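Long-range contact in uncharacterized protein (Shewanella amazonensis, PDB 2QVP), which probably acts as a zinc-dependent hydrolase of the peptidase M14 family, perhaps a metallocarboxypeptidase: residues Trp12-Phe17 with Leu252-Leu257. Residue numbers count along the deposited sequence, not the author numbering.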
ATOM      1  N   TRP A  12       1.500   9.700  16.129  1.00 22.75           N
ATOM      2  CA  TRP A  12       1.512  11.090  15.767  1.00 23.09           C
ATOM      3  C   TRP A  12       0.075  11.649  15.753  1.00 23.39           C
ATOM      4  O   TRP A  12      -0.903  10.917  15.684  1.00 22.13           O
ATOM      5  CB  TRP A  12       2.149  11.282  14.402  1.00 23.96           C
ATOM      6  CG  TRP A  12       3.538  10.749  14.249  1.00 24.26           C
ATOM      7  CD1 TRP A  12       4.703  11.450  14.399  1.00 23.06           C
ATOM      8  CD2 TRP A  12       3.918   9.419  13.869  1.00 23.99           C
ATOM      9  NE1 TRP A  12       5.772  10.647  14.152  1.00 22.12           N
ATOM     10  CE2 TRP A  12       5.330   9.390  13.831  1.00 25.38           C
ATOM     11  CE3 TRP A  12       3.207   8.254  13.534  1.00 25.38           C
ATOM     12  CZ2 TRP A  12       6.045   8.243  13.470  1.00 23.59           C
ATOM     13  CZ3 TRP A  12       3.918   7.105  13.198  1.00 20.31           C
ATOM     14  CH2 TRP A  12       5.323   7.112  13.170  1.00 23.17           C
ATOM     15  N   ARG A  13      -0.010  12.972  15.818  1.00 26.47           N
ATOM     16  CA  ARG A  13      -1.262  13.713  15.759  1.00 24.16           C
ATOM     17  C   ARG A  13      -1.402  14.147  14.318  1.00 22.82           C
ATOM     18  O   ARG A  13      -0.419  14.603  13.726  1.00 24.29           O
ATOM     19  CB  ARG A  13      -1.179  14.919  16.725  1.00 26.12           C
ATOM     20  CG  ARG A  13      -2.143  16.108  16.517  1.00 29.13           C
ATOM     21  CD  ARG A  13      -3.616  15.796  16.790  1.00 31.00           C
ATOM     22  NE  ARG A  13      -4.480  16.948  16.477  1.00 31.53           N
ATOM     23  CZ  ARG A  13      -5.803  17.031  16.716  1.00 30.23           C
ATOM     24  NH1 ARG A  13      -6.471  16.041  17.314  1.00 32.22           N
ATOM     25  NH2 ARG A  13      -6.477  18.132  16.363  1.00 33.15           N
ATOM     26  N   SER A  14      -2.593  13.984  13.748  1.00 20.96           N
ATOM     27  CA  SER A  14      -2.902  14.482  12.422  1.00 17.81           C
ATOM     28  C   SER A  14      -3.866  15.626  12.584  1.00 19.49           C
ATOM     29  O   SER A  14      -4.848  15.479  13.311  1.00 19.81           O
ATOM     30  CB  SER A  14      -3.617  13.441  11.562  1.00 15.49           C
ATOM     31  OG  SER A  14      -4.083  14.019  10.333  1.00 16.57           O
ATOM     32  N   GLU A  15      -3.592  16.742  11.910  1.00 17.77           N
ATOM     33  CA  GLU A  15      -4.498  17.893  11.849  1.00 16.89           C
ATOM     34  C   GLU A  15      -5.460  17.727  10.684  1.00 14.74           C
ATOM     35  O   GLU A  15      -6.567  18.204  10.767  1.00 15.76           O
ATOM     36  CB  GLU A  15      -3.739  19.204  11.675  1.00 18.50           C
ATOM     37  CG  GLU A  15      -2.680  19.504  12.743  1.00 24.01           C
ATOM     38  CD  GLU A  15      -3.239  19.602  14.151  1.00 26.39           C
ATOM     39  OE1 GLU A  15      -4.458  19.861  14.312  1.00 21.76           O
ATOM     40  OE2 GLU A  15      -2.432  19.434  15.098  1.00 36.20           O
ATOM     41  N   ILE A  16      -5.022  17.081   9.597  1.00 16.47           N
ATOM     42  CA  ILE A  16      -5.887  16.727   8.448  1.00 15.09           C
ATOM     43  C   ILE A  16      -7.076  15.905   8.971  1.00 16.49           C
ATOM     44  O   ILE A  16      -8.240  16.168   8.613  1.00 16.76           O
ATOM     45  CB  ILE A  16      -5.119  15.938   7.371  1.00 16.34           C
ATOM     46  CG1 ILE A  16      -4.100  16.822   6.652  1.00 16.40           C
ATOM     47  CG2 ILE A  16      -6.055  15.325   6.321  1.00 16.07           C
ATOM     48  CD1 ILE A  16      -3.169  16.003   5.717  1.00 10.21           C
ATOM     49  N   PHE A  17      -6.798  14.960   9.871  1.00 15.03           N
ATOM     50  CA  PHE A  17      -7.866  14.131  10.452  1.00 16.39           C
ATOM     51  C   PHE A  17      -8.257  14.456  11.893  1.00 16.46           C
ATOM     52  O   PHE A  17      -9.194  13.853  12.383  1.00 19.16           O
ATOM     53  CB  PHE A  17      -7.495  12.665  10.280  1.00 15.95           C
ATOM     54  CG  PHE A  17      -7.405  12.262   8.833  1.00 17.95           C
ATOM     55  CD1 PHE A  17      -8.562  12.107   8.064  1.00 12.29           C
ATOM     56  CD2 PHE A  17      -6.176  12.078   8.225  1.00 13.73           C
ATOM     57  CE1 PHE A  17      -8.473  11.748   6.720  1.00 17.86           C
ATOM     58  CE2 PHE A  17      -6.099  11.720   6.908  1.00 13.24           C
ATOM     59  CZ  PHE A  17      -7.240  11.544   6.153  1.00 13.31           C
ATOM     60  N   LEU A 252       3.613  13.904  10.186  1.00 14.02           N
ATOM     61  CA  LEU A 252       2.594  12.967   9.726  1.00 11.09           C
ATOM     62  C   LEU A 252       1.775  13.494   8.553  1.00 10.76           C
ATOM     63  O   LEU A 252       1.653  12.807   7.539  1.00  6.78           O
ATOM     64  CB  LEU A 252       1.655  12.561  10.874  1.00 11.98           C
ATOM     65  CG  LEU A 252       0.589  11.480  10.557  1.00 13.51           C
ATOM     66  CD1 LEU A 252       1.219  10.140  10.354  1.00 17.82           C
ATOM     67  CD2 LEU A 252      -0.446  11.422  11.683  1.00 12.41           C
ATOM     68  N   ASP A 253       1.225  14.698   8.670  1.00  9.81           N
ATOM     69  CA  ASP A 253       0.380  15.242   7.585  1.00  9.99           C
ATOM     70  C   ASP A 253       1.131  15.364   6.245  1.00  9.99           C
ATOM     71  O   ASP A 253       0.554  15.059   5.205  1.00  9.22           O
ATOM     72  CB  ASP A 253      -0.326  16.528   8.035  1.00  9.65           C
ATOM     73  CG  ASP A 253      -1.426  16.263   9.110  1.00 15.31           C
ATOM     74  OD1 ASP A 253      -1.997  15.144   9.197  1.00 13.57           O
ATOM     75  OD2 ASP A 253      -1.744  17.194   9.880  1.00 15.66           O
ATOM     76  N   GLN A 254       2.426  15.715   6.266  1.00  9.90           N
ATOM     77  CA  GLN A 254       3.226  15.727   5.033  1.00 10.27           C
ATOM     78  C   GLN A 254       3.346  14.310   4.442  1.00 11.11           C
ATOM     79  O   GLN A 254       3.155  14.098   3.228  1.00  9.62           O
ATOM     80  CB  GLN A 254       4.591  16.376   5.272  1.00 10.29           C
ATOM     81  CG  GLN A 254       4.464  17.894   5.485  1.00 15.49           C
ATOM     82  CD  GLN A 254       3.986  18.616   4.223  1.00 21.14           C
ATOM     83  OE1 GLN A 254       4.677  18.616   3.202  1.00 30.05           O
ATOM     84  NE2 GLN A 254       2.797  19.227   4.289  1.00 15.23           N
ATOM     85  N   ARG A 255       3.608  13.339   5.308  1.00 11.78           N
ATOM     86  CA  ARG A 255       3.622  11.937   4.872  1.00 14.80           C
ATOM     87  C   ARG A 255       2.261  11.480   4.340  1.00 12.15           C
ATOM     88  O   ARG A 255       2.209  10.724   3.370  1.00 10.92           O
ATOM     89  CB  ARG A 255       4.045  11.024   6.008  1.00 16.06           C
ATOM     90  CG  ARG A 255       5.516  11.138   6.432  1.00 19.79           C
ATOM     91  CD  ARG A 255       5.681  10.197   7.593  1.00 19.02           C
ATOM     92  NE  ARG A 255       5.397  10.783   8.857  1.00 26.28           N
ATOM     93  CZ  ARG A 255       5.032  10.127   9.952  1.00 17.83           C
ATOM     94  NH1 ARG A 255       4.784   8.807   9.988  1.00  9.53           N
ATOM     95  NH2 ARG A 255       4.838  10.855  11.024  1.00 26.49           N
ATOM     96  N   ILE A 256       1.173  11.932   4.981  1.00 10.62           N
ATOM     97  CA  ILE A 256      -0.188  11.628   4.508  1.00  9.32           C
ATOM     98  C   ILE A 256      -0.388  12.191   3.084  1.00 10.59           C
ATOM     99  O   ILE A 256      -0.864  11.474   2.185  1.00  9.06           O
ATOM    100  CB  ILE A 256      -1.290  12.117   5.491  1.00 10.92           C
ATOM    101  CG1 ILE A 256      -1.296  11.252   6.759  1.00  5.55           C
ATOM    102  CG2 ILE A 256      -2.679  12.084   4.831  1.00  6.12           C
ATOM    103  CD1 ILE A 256      -2.193  11.772   7.879  1.00  6.46           C
ATOM    104  N   LEU A 257       0.029  13.440   2.867  1.00 11.80           N
ATOM    105  CA  LEU A 257      -0.140  14.058   1.546  1.00 11.29           C
ATOM    106  C   LEU A 257       0.702  13.393   0.477  1.00 10.20           C
ATOM    107  O   LEU A 257       0.224  13.228  -0.641  1.00 10.90           O
ATOM    108  CB  LEU A 257       0.124  15.561   1.602  1.00 10.93           C
ATOM    109  CG  LEU A 257      -0.865  16.352   2.455  1.00  9.31           C
ATOM    110  CD1 LEU A 257      -0.360  17.783   2.762  1.00  6.60           C
ATOM    111  CD2 LEU A 257      -2.232  16.358   1.776  1.00 17.69           C
TER
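An ST motif shapes the turn after strand 13-14, and Asp-253 at the start of helix 252-270 ties that turn to the helix: Ser-14 OG accepts from Phe-17 N at 2.9 Å and donates to Asp-253 OD1 at 2.6 Å. The other carboxylate oxygen, Asp-253 OD2, takes Glu-15 N at 2.8 Å and Ile-16 N at 3.3 Å, so the carboxylate holds the Ser-14 hydroxyl and two successive turn amides. Beside these hydrogen bonds, Ile-16 CD1 packs 4.0 Å from both Ile-256 CG2 and Leu-257 CG, while Leu-252 CD2 lies 3.8 Å from Trp-12 CB. The indole marks the far end of the contact: Arg-255 CZ sits 4.0 Å from the centroid of the six-membered ring of Trp-12, nearly on its normal, a cation-pi pair. Glu-170, on strand 165-171, takes Arg-255 NH1 in a salt bridge; the Arg-255 side chain lies about 10 Å from that of Glu-245, the predicted proton donor/acceptor. Strand 19-20 pairs with 13-14, and helix 80-91 touches Phe-17 through Leu-86 and Ile-256 through Trp-83.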